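Side-chain contacts in GrgF (PDB 6LZH), which acts as a polyketide transferase in the biosynthesis of gregatin A, a fungal polyketide with an alkylated furanone core: residues D17-R22 / A84-E89; P39-P44 / L173-E178; R69-S74 / P78-D83. All coordinates share one frame; numbering follows the deposited sequence.

Contact 1: D17-R22 / A84-E89; sequences DGLTLR and ARQQAE
The carboxylate of Asp17 and the side-chain amide of Gln86 meet with their planes 81° apart, almost perpendicular. The approach is lopsided: Asp17 OD2 lies very nearly in the plane of the Gln86 amide, whereas Gln86 NE2 stands above the carboxylate plane, 38° out of it. The bond itself is close to straight, NE2 donating to OD2 over 3.0 Å with an angle of 168° at the hydrogen. Beside it, Leu19 brings its CD1 methyl to 3.9 Å from the same Gln86 NE2, the two side chains crossing at about a right angle.

Asp17 and Gly18 belong to the turn of the beta hairpin formed by antiparallel strands 9-14 and 20-26 at the margin of the alpha/beta hydrolase sheet, and Gln86 sits in the first turn of helix 84-99. With CG anti to the backbone N and the chain extended beyond it, Gln86 spans the gap to the hairpin, where Asp17 CA and Gln86 CA are 9.3 Å apart. The other end of the amide is held as well, since Gln86 OE1 accepts from Arg69 NE. Asp17 OD1 is likewise engaged, by Thr15 OG1 and His90 NE2. Glu89 OE1, 5.7 Å from Asp17 OD2, is a like charge, probably offset by these partners of Asp17 and by Arg161 of the second subunit, which pairs with Glu89.

Contact 2: P39-P44 / L173-E178; sequences PGFNMP and LPYVNE
The loop that follows strand 32-38, which in alpha/beta hydrolases borders the nucleophile, here receives a tyrosine from the region inserted between strands 133-137 and 232-237. Gly40 to Met43 form a type II beta turn, closed by Met43 N donating to Gly40 O over 3.1 Å. Phe41 and Asn42 occupy its two central positions, and both aim their CB at segment 173-178. Tyr175 answers with its hydroxyl end. Asn42 ND2 donates to Tyr175 OH over 2.9 Å at 165°, and the oxygen lies in the amide plane, so the N-H is well aimed; amide and ring planes are turned 59° apart. CG of Asn42 stands anti to the backbone N (chi1 -158°), which carries the amide out to the phenol. Its rotation is further fixed by Asn80, whose ND2 donates to Asn42 OD1, and by Arg206 O, which accepts from Asn42 ND2.

Tyr175 OH also comes within 4.2 Å of Phe41 CE2, approaching the ring obliquely, as the two side chains run past each other in opposite directions. Water 1, at the Tyr175 ring edge and in its plane, lies 2.7 Å from OH and makes a weak bond to Phe41 O. All three side chains are buried, and the Phe41 side chain is about 4 Å from that of Cys115, the likely nucleophile. This position after strand 32-38, third in chain order, is consistent with the oxyanion-hole loop of the alpha/beta hydrolase fold.

Contact 3: R69-S74 / P78-D83; sequences RGIGAS and PRNDID
Arg79 lays its guanidinium flat over the Gly70-Ile71 peptide, with Gly70 C 3.6 Å above the centre of the group, and this is the tight half of the contact. At the guanidinium edge both terminal nitrogens grip one oxygen end-on, Arg79 NH1 donating to Ser74 O over 2.8 Å and Arg79 NH2 over 3.1 Å, both in the carbonyl plane. Bends at chi2 and chi3 fold the arginine back over the backbone. Next along the chain, Asn80 N donates to Gly70 O over 2.8 Å at 167°. Gly70 has positive phi, and a CB there would press on Pro78 O. Ile71 CD1 lies against the Asn80 amide, 3.4 Å from ND2, the nitrogen that contact 2 ties to Asn42. The same Ile71 CD1 makes apolar contact with Ile82 CD1 at 4.3 Å.

Ile71 to Ser74 make a type II' beta turn with Gly72 in its second position. The run fits the Arg-Gly-X-Gly-X-Ser pattern common after this strand in alpha/beta hydrolases, and the loop then leads to Asp83, the N-cap of helix 84-99. A leucine in place of Arg79 has no N-H to offer Ser74 O, and the 71-74 turn would probably be less firmly tied to segment 78-83.

The Arg69 side is wetter. Its NH1 and NH2 both reach Asp81 OD2, each over 3.1 Å, in a salt bridge with guanidinium and carboxylate planes 59° apart. Two waters, each weakly held by Arg69 NH1, donate one to Asp81 OD2 and the other to Asp83 OD2. Outside partners share these groups: besides Gln86 at Arg69, Ser208 OG bonds to Asp81 OD1, and Arg85 of the second subunit pairs with Asp83 OD2.

How the contacts relate
From the N terminus, the hairpin turn and the start of strand 20-26, residues 17-22, open a long loop that contact 1 closes at the start of helix 84-99. Before it closes, residues 39-44 start the larger loop that contact 2 ends at 173-178, so the segments of contacts 1 and 2 alternate and the two loops cross. Contact 3, with three residues between its segments, nests inside both. It also touches both: its Arg69 and Ser74 meet the hairpin and helix of contact 1, and its Ile71 packs on Pro44 of contact 2. Together they join the edge hairpin, the loop before helix 84-99, the loop after strand 32-38 and the inserted region carrying strand 172-174.

Contact 1: D17-R22 / A84-E89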
loop_
_atom_site.group_PDB
_atom_site.type_symbol
_atom_site.label_atom_id
_atom_site.label_comp_id
_atom_site.label_asym_id
_atom_site.label_seq_id
_atom_site.Cartn_x
_atom_site.Cartn_y
_atom_site.Cartn_z
ATOM N N ASP A 17 8.685 9.206 8.037
ATOM C CA ASP A 17 9.804 8.499 7.428
ATOM C C ASP A 17 10.982 9.417 7.109
ATOM O O ASP A 17 11.825 9.060 6.279
ATOM C CB ASP A 17 9.358 7.720 6.177
ATOM C CG ASP A 17 8.317 8.453 5.335
ATOM O OD1 ASP A 17 8.055 9.650 5.559
ATOM O OD2 ASP A 17 7.754 7.808 4.422
ATOM N N GLY A 18 11.078 10.574 7.771
ATOM C CA GLY A 18 12.301 11.351 7.768
ATOM C C GLY A 18 12.488 12.352 6.651
ATOM O O GLY A 18 13.595 12.887 6.508
ATOM N N LEU A 19 11.462 12.635 5.860
ATOM C CA LEU A 19 11.595 13.591 4.771
ATOM C C LEU A 19 11.172 14.984 5.217
ATOM O O LEU A 19 10.295 15.134 6.069
ATOM C CB LEU A 19 10.722 13.177 3.585
ATOM C CG LEU A 19 10.939 11.753 3.096
ATOM C CD1 LEU A 19 9.792 11.351 2.232
ATOM C CD2 LEU A 19 12.236 11.700 2.330
ATOM N N THR A 20 11.775 16.005 4.597
ATOM C CA THR A 20 11.288 17.374 4.699
ATOM C C THR A 20 10.387 17.666 3.506
ATOM O O THR A 20 10.817 17.558 2.356
ATOM C CB THR A 20 12.440 18.381 4.722
ATOM O OG1 THR A 20 13.263 18.153 5.868
ATOM C CG2 THR A 20 11.888 19.788 4.793
ATOM N N LEU A 21 9.141 18.018 3.777
ATOM C CA LEU A 21 8.228 18.499 2.752
ATOM C C LEU A 21 8.128 20.005 2.885
ATOM O O LEU A 21 8.138 20.533 3.999
ATOM C CB LEU A 21 6.839 17.885 2.910
ATOM C CG LEU A 21 6.763 16.355 2.936
ATOM C CD1 LEU A 21 5.304 15.922 2.886
ATOM C CD2 LEU A 21 7.562 15.735 1.789
ATOM N N ARG A 22 8.014 20.691 1.760
ATOM C CA ARG A 22 8.037 22.149 1.768
ATOM C C ARG A 22 6.805 22.691 1.073
ATOM O O ARG A 22 6.257 22.064 0.159
ATOM C CB ARG A 22 9.323 22.678 1.095
ATOM C CG ARG A 22 10.597 22.205 1.811
ATOM C CD ARG A 22 11.916 22.713 1.205
ATOM N NE ARG A 22 13.055 22.236 1.998
ATOM C CZ ARG A 22 13.621 21.035 1.863
ATOM N NH1 ARG A 22 13.195 20.180 0.946
ATOM N NH2 ARG A 22 14.635 20.687 2.644
ATOM N N ALA A 84 0.395 6.807 -3.407
ATOM C CA ALA A 84 -0.793 7.335 -2.743
ATOM C C ALA A 84 -0.792 6.998 -1.262
ATOM O O ALA A 84 -1.099 7.852 -0.426
ATOM C CB ALA A 84 -2.063 6.791 -3.401
ATOM N N ARG A 85 -0.468 5.742 -0.915
ATOM C CA ARG A 85 -0.447 5.366 0.493
ATOM C C ARG A 85 0.496 6.260 1.289
ATOM O O ARG A 85 0.131 6.773 2.353
ATOM C CB ARG A 85 -0.040 3.903 0.650
ATOM C CG ARG A 85 -0.114 3.461 2.084
ATOM C CD ARG A 85 0.396 2.021 2.221
ATOM N NE ARG A 85 1.838 2.009 2.428
ATOM C CZ ARG A 85 2.539 0.910 2.684
ATOM N NH1 ARG A 85 1.923 -0.259 2.753
ATOM N NH2 ARG A 85 3.852 0.984 2.871
ATOM N N GLN A 86 1.718 6.450 0.791
ATOM C CA GLN A 86 2.672 7.290 1.514
ATOM C C GLN A 86 2.188 8.733 1.581
ATOM O O GLN A 86 2.398 9.425 2.583
ATOM C CB GLN A 86 4.043 7.246 0.837
ATOM C CG GLN A 86 5.079 8.115 1.553
ATOM C CD GLN A 86 6.385 8.277 0.778
ATOM O OE1 GLN A 86 6.387 8.413 -0.444
ATOM N NE2 GLN A 86 7.498 8.287 1.496
ATOM N N GLN A 87 1.570 9.213 0.498
ATOM C CA GLN A 87 1.140 10.608 0.458
ATOM C C GLN A 87 -0.000 10.839 1.436
ATOM O O GLN A 87 -0.061 11.886 2.097
ATOM C CB GLN A 87 0.742 11.006 -0.973
ATOM C CG GLN A 87 0.641 12.527 -1.176
ATOM C CD GLN A 87 0.474 12.971 -2.631
ATOM O OE1 GLN A 87 0.993 12.334 -3.579
ATOM N NE2 GLN A 87 -0.247 14.084 -2.814
ATOM N N ALA A 88 -0.902 9.862 1.561
ATOM C CA ALA A 88 -1.932 9.953 2.589
ATOM C C ALA A 88 -1.303 9.966 3.970
ATOM O O ALA A 88 -1.728 10.725 4.846
ATOM C CB ALA A 88 -2.907 8.776 2.470
ATOM N N GLU A 89 -0.310 9.095 4.196
ATOM C CA GLU A 89 0.394 9.100 5.474
ATOM C C GLU A 89 0.979 10.473 5.758
ATOM O O GLU A 89 0.923 10.963 6.891
ATOM C CB GLU A 89 1.502 8.054 5.467
ATOM C CG GLU A 89 1.041 6.647 5.750
ATOM C CD GLU A 89 2.223 5.700 5.804
ATOM O OE1 GLU A 89 3.002 5.741 6.783
ATOM O OE2 GLU A 89 2.392 4.955 4.840
#

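Contact 2: P39-P44 / L173-E178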
loop_
_atom_site.group_PDB
_atom_site.type_symbol
_atom_site.label_atom_id
_atom_site.label_comp_id
_atom_site.label_asym_id
_atom_site.label_seq_id
_atom_site.Cartn_x
_atom_site.Cartn_y
_atom_site.Cartn_z
ATOM N N PRO A 39 -2.277 18.783 -4.513
ATOM C CA PRO A 39 -2.398 19.102 -5.940
ATOM C C PRO A 39 -2.632 17.874 -6.803
ATOM O O PRO A 39 -2.684 16.745 -6.292
ATOM C CB PRO A 39 -1.047 19.766 -6.257
ATOM C CG PRO A 39 -0.088 19.075 -5.324
ATOM C CD PRO A 39 -0.871 18.750 -4.061
ATOM N N GLY A 40 -2.748 18.083 -8.116
ATOM C CA GLY A 40 -3.085 17.015 -9.035
ATOM C C GLY A 40 -1.918 16.081 -9.322
ATOM O O GLY A 40 -0.839 16.160 -8.729
ATOM N N PHE A 41 -2.159 15.178 -10.266
ATOM C CA PHE A 41 -1.247 14.065 -10.518
ATOM C C PHE A 41 0.123 14.550 -10.971
ATOM O O PHE A 41 0.246 15.243 -11.985
ATOM C CB PHE A 41 -1.847 13.147 -11.576
ATOM C CG PHE A 41 -0.977 11.983 -11.923
ATOM C CD1 PHE A 41 -0.977 10.846 -11.119
ATOM C CD2 PHE A 41 -0.163 12.014 -13.051
ATOM C CE1 PHE A 41 -0.183 9.760 -11.427
ATOM C CE2 PHE A 41 0.645 10.925 -13.367
ATOM C CZ PHE A 41 0.629 9.792 -12.547
ATOM N N ASN A 42 1.157 14.164 -10.228
ATOM C CA ASN A 42 2.540 14.460 -10.570
ATOM C C ASN A 42 2.803 15.956 -10.651
ATOM O O ASN A 42 3.736 16.382 -11.333
ATOM C CB ASN A 42 2.944 13.782 -11.891
ATOM C CG ASN A 42 4.451 13.606 -12.013
ATOM O OD1 ASN A 42 5.142 13.445 -11.012
ATOM N ND2 ASN A 42 4.964 13.665 -13.239
ATOM N N MET A 43 1.988 16.776 -9.957
ATOM C CA MET A 43 2.111 18.222 -10.046
ATOM C C MET A 43 2.595 18.821 -8.723
ATOM O O MET A 43 2.277 18.310 -7.643
ATOM C CB MET A 43 0.767 18.863 -10.419
ATOM C CG MET A 43 0.357 18.640 -11.883
ATOM S SD MET A 43 1.633 19.252 -13.034
ATOM C CE MET A 43 1.451 21.035 -12.862
ATOM N N PRO A 44 3.366 19.902 -8.780
ATOM C CA PRO A 44 3.714 20.648 -7.569
ATOM C C PRO A 44 2.550 21.545 -7.147
ATOM O O PRO A 44 1.517 21.624 -7.804
ATOM C CB PRO A 44 4.927 21.471 -8.011
ATOM C CG PRO A 44 4.627 21.777 -9.451
ATOM C CD PRO A 44 3.938 20.524 -9.992
ATOM N N LEU A 173 8.899 6.635 -17.304
ATOM C CA LEU A 173 8.126 6.594 -18.527
ATOM C C LEU A 173 7.699 7.998 -18.919
ATOM O O LEU A 173 7.356 8.794 -18.041
ATOM C CB LEU A 173 6.882 5.727 -18.358
ATOM C CG LEU A 173 7.196 4.252 -18.192
ATOM C CD1 LEU A 173 5.907 3.479 -18.003
ATOM C CD2 LEU A 173 7.993 3.766 -19.402
ATOM N N PRO A 174 7.700 8.330 -20.207
ATOM C CA PRO A 174 7.128 9.606 -20.637
ATOM C C PRO A 174 5.614 9.516 -20.723
ATOM O O PRO A 174 5.026 8.436 -20.853
ATOM C CB PRO A 174 7.742 9.813 -22.025
ATOM C CG PRO A 174 7.825 8.408 -22.560
ATOM C CD PRO A 174 8.138 7.513 -21.355
ATOM N N TYR A 175 4.982 10.688 -20.649
ATOM C CA TYR A 175 3.538 10.756 -20.848
ATOM C C TYR A 175 3.151 10.281 -22.243
ATOM O O TYR A 175 2.075 9.693 -22.429
ATOM C CB TYR A 175 3.047 12.184 -20.626
ATOM C CG TYR A 175 3.007 12.635 -19.183
ATOM C CD1 TYR A 175 3.500 11.831 -18.155
ATOM C CD2 TYR A 175 2.461 13.862 -18.847
ATOM C CE1 TYR A 175 3.444 12.252 -16.837
ATOM C CE2 TYR A 175 2.410 14.290 -17.546
ATOM C CZ TYR A 175 2.901 13.489 -16.540
ATOM O OH TYR A 175 2.829 13.938 -15.231
ATOM N N VAL A 176 4.010 10.533 -23.231
ATOM C CA VAL A 176 3.788 10.172 -24.630
ATOM C C VAL A 176 5.105 9.646 -25.182
ATOM O O VAL A 176 6.111 10.364 -25.170
ATOM C CB VAL A 176 3.304 11.366 -25.479
ATOM C CG1 VAL A 176 2.929 10.912 -26.892
ATOM C CG2 VAL A 176 2.138 12.088 -24.819
ATOM N N ASN A 177 5.110 8.402 -25.661
ATOM C CA ASN A 177 6.291 7.865 -26.324
ATOM C C ASN A 177 6.569 8.627 -27.617
ATOM O O ASN A 177 5.682 9.259 -28.200
ATOM C CB ASN A 177 6.114 6.377 -26.636
ATOM C CG ASN A 177 5.905 5.537 -25.392
ATOM O OD1 ASN A 177 4.958 4.754 -25.312
ATOM N ND2 ASN A 177 6.789 5.699 -24.411
ATOM N N GLU A 178 7.825 8.563 -28.070
ATOM C CA GLU A 178 8.200 9.287 -29.281
ATOM C C GLU A 178 7.366 8.857 -30.481
ATOM O O GLU A 178 7.155 9.650 -31.404
ATOM C CB GLU A 178 9.693 9.086 -29.575
ATOM C CG GLU A 178 10.216 7.683 -29.292
ATOM C CD GLU A 178 9.856 6.683 -30.376
ATOM O OE1 GLU A 178 10.016 5.465 -30.129
ATOM O OE2 GLU A 178 9.436 7.109 -31.480
HETATM O O HOH W 1 1.424 16.179 -14.967
#

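Contact 3: R69-S74 / P78-D83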
loop_
_atom_site.group_PDB
_atom_site.type_symbol
_atom_site.label_atom_id
_atom_site.label_comp_id
_atom_site.label_asym_id
_atom_site.label_seq_id
_atom_site.Cartn_x
_atom_site.Cartn_y
_atom_site.Cartn_z
ATOM N N ARG A 69 5.992 14.387 -1.537
ATOM C CA ARG A 69 7.285 13.734 -1.644
ATOM C C ARG A 69 7.743 13.639 -3.091
ATOM O O ARG A 69 6.980 13.225 -3.968
ATOM C CB ARG A 69 7.191 12.327 -1.050
ATOM C CG ARG A 69 8.541 11.709 -0.811
ATOM C CD ARG A 69 9.035 10.901 -1.984
ATOM N NE ARG A 69 8.343 9.629 -2.122
ATOM C CZ ARG A 69 8.602 8.767 -3.096
ATOM N NH1 ARG A 69 7.941 7.613 -3.171
ATOM N NH2 ARG A 69 9.520 9.071 -4.009
ATOM N N GLY A 70 9.006 13.991 -3.327
ATOM C CA GLY A 70 9.614 13.775 -4.630
ATOM C C GLY A 70 9.177 14.760 -5.689
ATOM O O GLY A 70 9.403 14.526 -6.874
ATOM N N ILE A 71 8.541 15.855 -5.294
ATOM C CA ILE A 71 7.950 16.813 -6.219
ATOM C C ILE A 71 8.390 18.211 -5.807
ATOM O O ILE A 71 8.533 18.484 -4.613
ATOM C CB ILE A 71 6.405 16.699 -6.205
ATOM C CG1 ILE A 71 5.952 15.321 -6.700
ATOM C CG2 ILE A 71 5.759 17.822 -6.987
ATOM C CD1 ILE A 71 5.929 15.182 -8.211
ATOM N N GLY A 72 8.624 19.086 -6.792
ATOM C CA GLY A 72 8.778 20.503 -6.490
ATOM C C GLY A 72 9.950 20.750 -5.558
ATOM O O GLY A 72 11.060 20.265 -5.786
ATOM N N ALA A 73 9.693 21.470 -4.466
ATOM C CA ALA A 73 10.713 21.825 -3.483
ATOM C C ALA A 73 10.909 20.781 -2.384
ATOM O O ALA A 73 11.792 20.961 -1.538
ATOM C CB ALA A 73 10.363 23.171 -2.841
ATOM N N SER A 74 10.111 19.716 -2.356
ATOM C CA SER A 74 10.158 18.760 -1.257
ATOM C C SER A 74 11.257 17.728 -1.463
ATOM O O SER A 74 11.643 17.413 -2.592
ATOM C CB SER A 74 8.805 18.047 -1.095
ATOM O OG SER A 74 7.873 18.946 -0.509
ATOM N N PRO A 78 13.114 8.355 -5.608
ATOM C CA PRO A 78 13.265 9.129 -6.847
ATOM C C PRO A 78 12.281 10.303 -6.924
ATOM O O PRO A 78 11.264 10.286 -6.221
ATOM C CB PRO A 78 12.946 8.113 -7.951
ATOM C CG PRO A 78 13.018 6.758 -7.289
ATOM C CD PRO A 78 12.620 6.992 -5.869
ATOM N N ARG A 79 12.581 11.303 -7.751
ATOM C CA ARG A 79 11.602 12.351 -8.012
ATOM C C ARG A 79 10.454 11.794 -8.849
ATOM O O ARG A 79 10.593 10.764 -9.509
ATOM C CB ARG A 79 12.251 13.515 -8.744
ATOM C CG ARG A 79 13.627 13.828 -8.248
ATOM C CD ARG A 79 13.553 14.348 -6.845
ATOM N NE ARG A 79 12.814 15.605 -6.781
ATOM C CZ ARG A 79 12.453 16.200 -5.649
ATOM N NH1 ARG A 79 12.742 15.637 -4.474
ATOM N NH2 ARG A 79 11.788 17.346 -5.695
ATOM N N ASN A 80 9.308 12.478 -8.810
ATOM C CA ASN A 80 8.196 12.141 -9.700
ATOM C C ASN A 80 7.878 10.656 -9.608
ATOM O O ASN A 80 7.788 9.936 -10.607
ATOM C CB ASN A 80 8.523 12.543 -11.133
ATOM C CG ASN A 80 8.741 14.009 -11.264
ATOM O OD1 ASN A 80 9.870 14.486 -11.430
ATOM N ND2 ASN A 80 7.662 14.748 -11.136
ATOM N N ASP A 81 7.771 10.197 -8.370
ATOM C CA ASP A 81 7.609 8.793 -8.017
ATOM C C ASP A 81 6.440 8.780 -7.031
ATOM O O ASP A 81 6.587 9.188 -5.876
ATOM C CB ASP A 81 8.908 8.253 -7.416
ATOM C CG ASP A 81 8.775 6.838 -6.926
ATOM O OD1 ASP A 81 8.253 6.007 -7.692
ATOM O OD2 ASP A 81 9.178 6.575 -5.771
ATOM N N ILE A 82 5.269 8.368 -7.500
ATOM C CA ILE A 82 4.005 8.673 -6.838
ATOM C C ILE A 82 3.604 7.473 -5.993
ATOM O O ILE A 82 3.711 6.325 -6.440
ATOM C CB ILE A 82 2.897 9.019 -7.855
ATOM C CG1 ILE A 82 3.193 10.302 -8.657
ATOM C CG2 ILE A 82 1.547 9.128 -7.175
ATOM C CD1 ILE A 82 4.050 11.329 -7.968
ATOM N N ASP A 83 3.165 7.736 -4.763
ATOM C CA ASP A 83 2.798 6.683 -3.819
ATOM C C ASP A 83 1.611 7.209 -3.018
ATOM O O ASP A 83 1.799 7.987 -2.079
ATOM C CB ASP A 83 3.978 6.325 -2.915
ATOM C CG ASP A 83 3.695 5.121 -2.028
ATOM O OD1 ASP A 83 2.521 4.693 -1.959
ATOM O OD2 ASP A 83 4.649 4.609 -1.405
HETATM O O HOH W 2 9.387 5.300 -3.589
HETATM O O HOH W 3 7.198 5.636 -1.325
#